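Local structure of diaminopimelate decarboxylase (Psychromonas ingrahamii, 4XG1) at residues G27-I32 with C388-I393; N124-S129 with S148-P153; G239-P244 with G276-A281. The protein probably catalyses the pyridoxal phosphate-dependent decarboxylation of meso-diaminopimelate to L-lysine, the last step of lysine biosynthesis, and works as a homodimer. All coordinates share one frame; numbering follows the deposited sequence.

Contacts 2 and 3 belong to the TIM barrel that carries the cofactor. Contact 1 belongs to the mixed beta-sheet domain beside it. Contact 3 binds the pyridoxal-lysine adduct LLP directly, through its phosphate and its carboxylate. Contact 2 comes close to it through Arg150, whose side chain is about 4 Å from a bound LLP. In contact 1 the side chain of Tyr31 is about 10 Å from a bound LLP. Contact 3 comes within about 8 Å of each of the other two, measured between nearest atoms. Contacts 1 and 2 lie on opposite sides of the chain's centre, their own centres about 38 Å apart.

Contact 1. Residues G27-I32 with C388-I393; sequences GTPAYI and CRAAEI
Tyr31 lies against Glu392 and Ala390 where strand 30-32 runs parallel to strand 391-393. The two short strands are 4.7 Å apart at closest approach, with an angle of 19° between them. Both polar backbone atoms of Tyr31 point across. Tyr31 N donates to Ala391 O at 2.9 Å. Tyr31 O accepts from Ile393 N, also at 2.9 Å. These two bonds bracket Glu392, as expected in a parallel pair.

The Tyr31 side chain can be followed outward. Tyr31 CB sits 3.7 Å from Glu392 CG and 3.9 Å from Ala391 O. CG is anti to the carbonyl carbon (chi1 -85°), which sends the ring back toward Ala390. There Tyr31 CD2 is 4.2 Å from Ala390 CB, at an oblique approach. The tip leaves the strand pair, and OH is hydrogen-bonded to Asp310 O. The ring is thus tied at its far end and packed near its root. Glu392 shares this side of the sheet, and its OE2 is hydrogen-bonded to Tyr33 OH.

The other side is apolar. Ile32 CG1 is 4.4 Å from Ile393 CB, and Ile393 CD1 reaches Ala30 CB. Before the strand, Pro29 follows a cis peptide bond. Pro29 O lies 3.6 Å from Ala390 CB.

Val22 and Val23 of helix 19-26 lie on Ile32, and Thr26 on Ala391 and Ile393. Strand 284-294 pairs with Ala30 and Ile32 on one flank. Strand 399-404 pairs with Glu392 on the other. The contact therefore joins four neighbouring strands of the mixed sheet under one helix.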
loop_
_atom_site.group_PDB
_atom_site.type_symbol
_atom_site.label_atom_id
_atom_site.label_comp_id
_atom_site.label_asym_id
_atom_site.label_seq_id
_atom_site.Cartn_x
_atom_site.Cartn_y
_atom_site.Cartn_z
ATOM N N GLY B 27 -3.091 1.934 -22.767
ATOM C CA GLY B 27 -4.042 2.643 -21.924
ATOM C C GLY B 27 -3.413 3.157 -20.622
ATOM O O GLY B 27 -2.288 2.815 -20.258
ATOM N N THR B 28 -4.177 3.929 -19.872
ATOM C CA THR B 28 -3.767 4.404 -18.577
ATOM C C THR B 28 -4.606 3.729 -17.486
ATOM O O THR B 28 -5.724 3.306 -17.762
ATOM C CB THR B 28 -3.977 5.929 -18.489
ATOM O OG1 THR B 28 -5.325 6.257 -18.854
ATOM C CG2 THR B 28 -3.029 6.600 -19.424
ATOM N N PRO B 29 -4.124 3.681 -16.248
ATOM C CA PRO B 29 -2.827 4.212 -15.854
ATOM C C PRO B 29 -1.710 3.320 -16.249
ATOM O O PRO B 29 -1.919 2.101 -16.452
ATOM C CB PRO B 29 -2.891 4.243 -14.330
ATOM C CG PRO B 29 -3.958 3.264 -13.995
ATOM C CD PRO B 29 -4.969 3.418 -15.077
ATOM N N ALA B 30 -0.540 3.920 -16.405
ATOM C CA ALA B 30 0.611 3.157 -16.864
ATOM C C ALA B 30 1.897 3.725 -16.324
ATOM O O ALA B 30 2.125 4.929 -16.365
ATOM C CB ALA B 30 0.662 3.155 -18.369
ATOM N N TYR B 31 2.730 2.854 -15.790
ATOM C CA TYR B 31 4.078 3.245 -15.399
ATOM C C TYR B 31 4.951 3.089 -16.611
ATOM O O TYR B 31 4.843 2.073 -17.315
ATOM C CB TYR B 31 4.614 2.342 -14.291
ATOM C CG TYR B 31 4.207 2.783 -12.898
ATOM C CD1 TYR B 31 4.887 3.819 -12.253
ATOM C CD2 TYR B 31 3.188 2.122 -12.199
ATOM C CE1 TYR B 31 4.540 4.220 -10.994
ATOM C CE2 TYR B 31 2.858 2.513 -10.921
ATOM C CZ TYR B 31 3.524 3.558 -10.329
ATOM O OH TYR B 31 3.222 3.959 -9.027
ATOM N N ILE B 32 5.824 4.072 -16.829
ATOM C CA ILE B 32 6.745 4.015 -17.947
ATOM C C ILE B 32 8.154 4.252 -17.497
ATOM O O ILE B 32 8.421 5.237 -16.797
ATOM C CB ILE B 32 6.372 5.072 -18.999
ATOM C CG1 ILE B 32 5.010 4.742 -19.598
ATOM C CG2 ILE B 32 7.390 5.078 -20.145
ATOM C CD1 ILE B 32 4.467 5.798 -20.532
ATOM N N CYS B 388 -7.457 -2.789 -10.737
ATOM C CA CYS B 388 -6.371 -3.594 -11.272
ATOM C C CYS B 388 -5.067 -2.814 -11.275
ATOM O O CYS B 388 -5.065 -1.652 -11.600
ATOM C CB CYS B 388 -6.694 -3.991 -12.706
ATOM S SG CYS B 388 -8.060 -5.141 -12.760
ATOM N N ARG B 389 -3.981 -3.471 -10.942
ATOM C CA ARG B 389 -2.711 -2.830 -10.986
ATOM C C ARG B 389 -2.320 -2.457 -12.417
ATOM O O ARG B 389 -2.620 -3.185 -13.375
ATOM C CB ARG B 389 -1.581 -3.652 -10.312
ATOM C CG ARG B 389 -1.567 -3.387 -8.828
ATOM C CD ARG B 389 -0.405 -4.006 -8.086
ATOM N NE ARG B 389 -0.677 -5.400 -7.734
ATOM C CZ ARG B 389 -0.291 -6.004 -6.625
ATOM N NH1 ARG B 389 -0.630 -7.256 -6.480
ATOM N NH2 ARG B 389 0.385 -5.389 -5.663
ATOM N N ALA B 390 -1.636 -1.334 -12.497
ATOM C CA ALA B 390 -1.242 -0.714 -13.724
ATOM C C ALA B 390 -0.270 -1.541 -14.516
ATOM O O ALA B 390 0.436 -2.390 -13.994
ATOM C CB ALA B 390 -0.577 0.620 -13.410
ATOM N N ALA B 391 -0.260 -1.274 -15.800
ATOM C CA ALA B 391 0.723 -1.856 -16.689
ATOM C C ALA B 391 2.010 -1.130 -16.463
ATOM O O ALA B 391 1.992 0.024 -16.120
ATOM C CB ALA B 391 0.288 -1.737 -18.143
ATOM N N GLU B 392 3.117 -1.817 -16.656
ATOM C CA GLU B 392 4.413 -1.208 -16.580
ATOM C C GLU B 392 5.131 -1.490 -17.881
ATOM O O GLU B 392 5.158 -2.620 -18.361
ATOM C CB GLU B 392 5.209 -1.778 -15.409
ATOM C CG GLU B 392 4.703 -1.361 -14.058
ATOM C CD GLU B 392 5.329 -2.131 -12.938
ATOM O OE1 GLU B 392 4.658 -3.014 -12.382
ATOM O OE2 GLU B 392 6.502 -1.878 -12.589
ATOM N N ILE B 393 5.742 -0.429 -18.423
ATOM C CA ILE B 393 6.345 -0.425 -19.739
ATOM C C ILE B 393 7.758 0.066 -19.685
ATOM O O ILE B 393 8.051 1.091 -19.077
ATOM C CB ILE B 393 5.591 0.530 -20.636
ATOM C CG1 ILE B 393 4.160 0.065 -20.758
ATOM C CG2 ILE B 393 6.196 0.569 -22.046
ATOM C CD1 ILE B 393 3.264 1.120 -21.366
#

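Contact 2. Residues N124-S129 with S148-P153; sequences NVESIS and SIRINP
Val125 and Arg150 meet through their backbones, and Glu126 and Arg150 through their charges. Strand 124-125 runs parallel to strand 148-152. Val125 N donates to Ser148 O at 2.9 Å, with the donor well above the carbonyl plane. Val125 O accepts from Arg150 N at 2.7 Å in a nearly straight bond (170°). Both polar backbone atoms of Val125 are thereby used. Ile149, between the two bonds, has its N satisfied by Tyr183 OH.

Just after strand 124-125, Glu126 forms a salt bridge with Arg150 of the next strand. The arginine chain is extended from CG to NE, with CG anti to the backbone N (chi1 -172°), and this carries NH1 to the glutamate. Arg150 NH1 donates to Glu126 OE2 at 2.9 Å. OE2 lies in the guanidinium plane and is met on its syn side, with NH1 somewhat out of the carboxylate plane. The planes are 72° apart, and NH1 bonds OE2 alone, with OE1 close by; this is not a paired, two-pronged salt bridge. Glu126 OE1 accepts from Gly173 N. Arg150 NH2 goes to His200 O. Both buried charged groups thus have second partners that help fix their rotation.

Asn124 OD1 and Ser148 OG stay 3.6 Å apart, a packing distance. Asn124 ND2 makes a weak hydrogen bond to Asp236 OD2. On the other face, Val125 CB lies 4.3 Å from Ile149 CD1, and Leu131 of helix 128-140 covers both residues. Ser127 is the N-cap of that helix, its OG bound to Glu130 N. The second subunit supplies Lys294, whose NZ binds Glu126 O.

Strand 122-125, helix 128-140 and strand 145-152 make one beta-alpha-beta unit of the TIM barrel.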
loop_
_atom_site.group_PDB
_atom_site.type_symbol
_atom_site.label_atom_id
_atom_site.label_comp_id
_atom_site.label_asym_id
_atom_site.label_seq_id
_atom_site.Cartn_x
_atom_site.Cartn_y
_atom_site.Cartn_z
ATOM N N ASN B 124 22.776 -9.107 6.468
ATOM C CA ASN B 124 22.918 -7.919 7.287
ATOM C C ASN B 124 21.993 -8.059 8.484
ATOM O O ASN B 124 20.791 -7.836 8.370
ATOM C CB ASN B 124 22.576 -6.682 6.470
ATOM C CG ASN B 124 23.594 -6.407 5.382
ATOM O OD1 ASN B 124 24.758 -6.812 5.500
ATOM N ND2 ASN B 124 23.176 -5.737 4.301
ATOM N N VAL B 125 22.558 -8.430 9.633
ATOM C CA VAL B 125 21.788 -8.779 10.831
ATOM C C VAL B 125 21.413 -7.554 11.676
ATOM O O VAL B 125 22.222 -6.638 11.872
ATOM C CB VAL B 125 22.557 -9.782 11.728
ATOM C CG1 VAL B 125 21.800 -10.106 13.011
ATOM C CG2 VAL B 125 22.832 -11.059 10.972
ATOM N N GLU B 126 20.199 -7.599 12.222
ATOM C CA GLU B 126 19.573 -6.463 12.911
ATOM C C GLU B 126 19.183 -6.733 14.369
ATOM O O GLU B 126 18.784 -5.837 15.067
ATOM C CB GLU B 126 18.294 -6.069 12.149
ATOM C CG GLU B 126 18.573 -5.752 10.680
ATOM C CD GLU B 126 17.957 -4.446 10.189
ATOM O OE1 GLU B 126 17.599 -3.610 11.045
ATOM O OE2 GLU B 126 17.857 -4.272 8.939
ATOM N N SER B 127 19.296 -7.968 14.826
ATOM C CA SER B 127 19.080 -8.229 16.216
ATOM C C SER B 127 19.928 -9.392 16.681
ATOM O O SER B 127 20.486 -10.148 15.865
ATOM C CB SER B 127 17.625 -8.517 16.480
ATOM O OG SER B 127 17.304 -9.834 16.070
ATOM N N ILE B 128 20.006 -9.524 17.999
ATOM C CA ILE B 128 20.732 -10.596 18.627
ATOM C C ILE B 128 19.950 -11.869 18.404
ATOM O O ILE B 128 20.519 -12.876 17.939
ATOM C CB ILE B 128 20.913 -10.348 20.135
ATOM C CG1 ILE B 128 21.913 -9.218 20.366
ATOM C CG2 ILE B 128 21.421 -11.603 20.819
ATOM C CD1 ILE B 128 21.844 -8.631 21.780
ATOM N N SER B 129 18.653 -11.824 18.715
ATOM C CA SER B 129 17.783 -12.965 18.441
ATOM C C SER B 129 18.009 -13.536 17.049
ATOM O O SER B 129 17.945 -14.745 16.853
ATOM C CB SER B 129 16.341 -12.576 18.559
ATOM O OG SER B 129 15.806 -12.938 19.806
ATOM N N SER B 148 27.076 -9.637 8.339
ATOM C CA SER B 148 27.444 -8.361 8.909
ATOM C C SER B 148 26.441 -8.040 9.983
ATOM O O SER B 148 25.392 -8.674 10.096
ATOM C CB SER B 148 27.428 -7.232 7.917
ATOM O OG SER B 148 28.028 -7.596 6.699
ATOM N N ILE B 149 26.767 -7.035 10.780
ATOM C CA ILE B 149 25.823 -6.503 11.712
ATOM C C ILE B 149 25.477 -5.148 11.201
ATOM O O ILE B 149 26.351 -4.388 10.793
ATOM C CB ILE B 149 26.399 -6.360 13.111
ATOM C CG1 ILE B 149 27.073 -7.669 13.575
ATOM C CG2 ILE B 149 25.303 -5.954 14.112
ATOM C CD1 ILE B 149 26.104 -8.752 13.955
ATOM N N ARG B 150 24.186 -4.857 11.183
ATOM C CA ARG B 150 23.722 -3.501 10.901
ATOM C C ARG B 150 23.907 -2.649 12.178
ATOM O O ARG B 150 23.287 -2.914 13.230
ATOM C CB ARG B 150 22.261 -3.478 10.473
ATOM C CG ARG B 150 21.811 -2.104 9.995
ATOM C CD ARG B 150 20.328 -2.096 9.643
ATOM N NE ARG B 150 19.896 -0.776 9.258
ATOM C CZ ARG B 150 18.713 -0.489 8.757
ATOM N NH1 ARG B 150 17.834 -1.431 8.525
ATOM N NH2 ARG B 150 18.427 0.766 8.474
ATOM N N ILE B 151 24.750 -1.635 12.046
ATOM C CA ILE B 151 25.162 -0.826 13.131
ATOM C C ILE B 151 24.590 0.556 12.977
ATOM O O ILE B 151 24.476 1.086 11.877
ATOM C CB ILE B 151 26.700 -0.680 13.143
ATOM C CG1 ILE B 151 27.353 -2.021 13.394
ATOM C CG2 ILE B 151 27.164 0.342 14.185
ATOM C CD1 ILE B 151 26.875 -2.689 14.660
ATOM N N ASN B 152 24.166 1.092 14.108
ATOM C CA ASN B 152 23.694 2.438 14.194
ATOM C C ASN B 152 24.781 3.291 14.807
ATOM O O ASN B 152 24.923 3.353 16.039
ATOM C CB ASN B 152 22.408 2.506 15.036
ATOM C CG ASN B 152 21.333 1.563 14.530
ATOM O OD1 ASN B 152 21.367 1.140 13.395
ATOM N ND2 ASN B 152 20.367 1.245 15.384
ATOM N N PRO B 153 25.517 4.004 13.947
ATOM C CA PRO B 153 26.469 4.940 14.501
ATOM C C PRO B 153 25.860 6.064 15.315
ATOM O O PRO B 153 24.690 6.416 15.167
ATOM C CB PRO B 153 27.174 5.503 13.280
ATOM C CG PRO B 153 26.429 5.023 12.075
ATOM C CD PRO B 153 25.218 4.279 12.522
#

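Contact 3. Residues G239-P244 with G276-A281; sequences GGLGVP and GRAIMA. With LLP ((2S)-2-amino-6-[[3-hydroxy-2-methyl-5-(phosphonooxymethyl)pyridin-4-yl]methylideneamino]hexanoic acid), chain T.
Val243 and Ala278 meet where the glycine-rich loop after strand 234-236 packs on helix 277-280, at the phosphate-binding site of the barrel. Val243 chi1 of -61° turns both methyls to the helix. Val243 CG1 lies 3.6 Å from Ala278 CA. Val243 CG2 touches both Arg277 CD and Ala281 CB, each 3.8 Å away. Leu241 CD2 adds a looser contact to Ala278 CB.

No direct hydrogen bond joins the two segments. One water accepts from Ala278 N and donates to Leu241 O. The other accepts from Arg277 NE and donates weakly to Leu241 O. Both waters sit very close to the phosphate, and the short distances there are doubtful.

The phosphate of LLP lies between the loop and the start of the helix. LLP OP3 accepts from Gly240 N at 2.9 Å and from Gly276 N at 3.1 Å. LLP OP1 accepts from Arg277 N at 2.7 Å. The amino end of the helix would probably favour this negative charge. A CB on Gly239 or Gly276 would clash with the phosphate oxygens.

The Arg277 chain bends at chi3 (-39°) and turns its guanidinium to the lysine end of LLP. Arg277 NH1 and NH2 both donate to LLP OXT, at 3.1 and 3.3 Å, and the oxygen lies in the guanidinium plane at its edge. Ser203 OG holds NH2 and Tyr245 OH holds NH1. An alanine here would probably leave LLP OXT without these two donors and open a gap beside Val243 CG2.

Backbone amides from a glycine loop and a helix start are a phosphate site characteristic of fold-type III PLP enzymes, the family of the TIM-barrel decarboxylases. The arginine's hold on the carboxylate is consistent with its predicted part in binding the substrate; the lysine of LLP is the reaction product.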
loop_
_atom_site.group_PDB
_atom_site.type_symbol
_atom_site.label_atom_id
_atom_site.label_comp_id
_atom_site.label_asym_id
_atom_site.label_seq_id
_atom_site.Cartn_x
_atom_site.Cartn_y
_atom_site.Cartn_z
ATOM N N GLY B 239 21.874 2.540 1.525
ATOM C CA GLY B 239 21.437 3.484 0.504
ATOM C C GLY B 239 21.162 4.798 1.197
ATOM O O GLY B 239 21.839 5.117 2.183
ATOM N N GLY B 240 20.170 5.528 0.714
ATOM C CA GLY B 240 19.706 6.721 1.386
ATOM C C GLY B 240 19.971 8.012 0.645
ATOM O O GLY B 240 19.482 9.070 1.028
ATOM N N LEU B 241 20.752 7.951 -0.411
ATOM C CA LEU B 241 21.049 9.148 -1.142
ATOM C C LEU B 241 19.759 9.637 -1.826
ATOM O O LEU B 241 19.075 8.859 -2.544
ATOM C CB LEU B 241 22.154 8.898 -2.185
ATOM C CG LEU B 241 22.520 10.109 -3.059
ATOM C CD1 LEU B 241 23.080 11.251 -2.217
ATOM C CD2 LEU B 241 23.532 9.714 -4.125
ATOM N N GLY B 242 19.452 10.913 -1.613
ATOM C CA GLY B 242 18.203 11.463 -2.068
ATOM C C GLY B 242 18.193 11.918 -3.507
ATOM O O GLY B 242 19.216 11.839 -4.189
ATOM N N VAL B 243 17.024 12.334 -3.993
ATOM C CA VAL B 243 16.883 12.792 -5.351
ATOM C C VAL B 243 16.073 14.067 -5.379
ATOM O O VAL B 243 15.383 14.384 -4.408
ATOM C CB VAL B 243 16.200 11.761 -6.276
ATOM C CG1 VAL B 243 16.999 10.484 -6.352
ATOM C CG2 VAL B 243 14.765 11.473 -5.846
ATOM N N PRO B 244 16.125 14.788 -6.507
ATOM C CA PRO B 244 15.256 15.964 -6.712
ATOM C C PRO B 244 13.842 15.594 -7.115
ATOM O O PRO B 244 13.636 15.035 -8.211
ATOM C CB PRO B 244 15.953 16.731 -7.857
ATOM C CG PRO B 244 16.712 15.691 -8.619
ATOM C CD PRO B 244 17.162 14.683 -7.568
ATOM N N GLY B 276 18.720 2.649 -3.899
ATOM C CA GLY B 276 17.454 2.340 -4.578
ATOM C C GLY B 276 16.879 3.535 -5.297
ATOM O O GLY B 276 16.955 3.643 -6.533
ATOM N N ARG B 277 16.362 4.467 -4.506
ATOM C CA ARG B 277 15.787 5.701 -5.032
ATOM C C ARG B 277 16.679 6.429 -6.045
ATOM O O ARG B 277 16.216 6.851 -7.088
ATOM C CB ARG B 277 15.457 6.631 -3.878
ATOM C CG ARG B 277 14.670 7.860 -4.260
ATOM C CD ARG B 277 14.528 8.874 -3.127
ATOM N NE ARG B 277 14.310 8.309 -1.819
ATOM C CZ ARG B 277 13.138 8.027 -1.258
ATOM N NH1 ARG B 277 11.984 8.209 -1.864
ATOM N NH2 ARG B 277 13.140 7.493 -0.040
ATOM N N ALA B 278 17.962 6.580 -5.725
ATOM C CA ALA B 278 18.874 7.373 -6.546
ATOM C C ALA B 278 19.024 6.763 -7.926
ATOM O O ALA B 278 19.196 7.473 -8.921
ATOM C CB ALA B 278 20.214 7.474 -5.884
ATOM N N ILE B 279 18.874 5.449 -8.002
ATOM C CA ILE B 279 18.871 4.802 -9.310
ATOM C C ILE B 279 17.539 4.898 -10.029
ATOM O O ILE B 279 17.500 5.187 -11.210
ATOM C CB ILE B 279 19.331 3.349 -9.216
ATOM C CG1 ILE B 279 20.802 3.333 -8.833
ATOM C CG2 ILE B 279 19.123 2.628 -10.544
ATOM C CD1 ILE B 279 21.318 1.956 -8.511
ATOM N N MET B 280 16.437 4.669 -9.347
ATOM C CA MET B 280 15.143 4.470 -10.057
ATOM C C MET B 280 14.174 5.621 -10.051
ATOM O O MET B 280 13.333 5.698 -10.941
ATOM C CB MET B 280 14.429 3.258 -9.485
ATOM C CG MET B 280 15.115 1.944 -9.780
ATOM S SD MET B 280 15.206 1.542 -11.521
ATOM C CE MET B 280 13.552 1.895 -12.118
ATOM N N ALA B 281 14.254 6.510 -9.067
ATOM C CA ALA B 281 13.173 7.490 -8.885
ATOM C C ALA B 281 12.796 8.187 -10.171
ATOM O O ALA B 281 11.666 8.110 -10.642
ATOM C CB ALA B 281 13.524 8.484 -7.833
HETATM N N1 LLP T . 19.112 -0.536 2.298
HETATM C C2 LLP T . 18.274 -0.723 3.325
HETATM C "C2'" LLP T . 18.680 -1.645 4.446
HETATM C C3 LLP T . 16.973 -0.028 3.293
HETATM O O3 LLP T . 16.103 -0.160 4.320
HETATM C C4 LLP T . 16.655 0.854 2.164
HETATM C "C4'" LLP T . 15.379 1.628 2.058
HETATM C C5 LLP T . 17.664 0.978 1.093
HETATM C C6 LLP T . 18.838 0.250 1.221
HETATM C "C5'" LLP T . 17.454 1.830 -0.129
HETATM O OP4 LLP T . 17.267 3.158 0.167
HETATM P P LLP T . 17.101 4.297 -0.948
HETATM O OP1 LLP T . 16.070 3.721 -1.908
HETATM O OP2 LLP T . 16.760 5.614 -0.211
HETATM O OP3 LLP T . 18.497 4.602 -1.523
HETATM N N LLP T . 8.696 3.877 0.840
HETATM C CA LLP T . 9.623 5.052 1.106
HETATM C CB LLP T . 11.084 4.653 0.930
HETATM C CG LLP T . 11.832 4.267 2.191
HETATM C CD LLP T . 12.599 2.973 2.035
HETATM C CE LLP T . 13.510 2.743 3.255
HETATM N NZ LLP T . 14.485 1.635 3.200
HETATM C C LLP T . 9.339 6.129 0.087
HETATM O O LLP T . 8.556 5.951 -0.830
HETATM O OXT LLP T . 9.888 7.218 0.118
HETATM O O HOH W 1 16.896 8.029 -0.808
HETATM O O HOH W 2 19.288 6.108 -3.285
#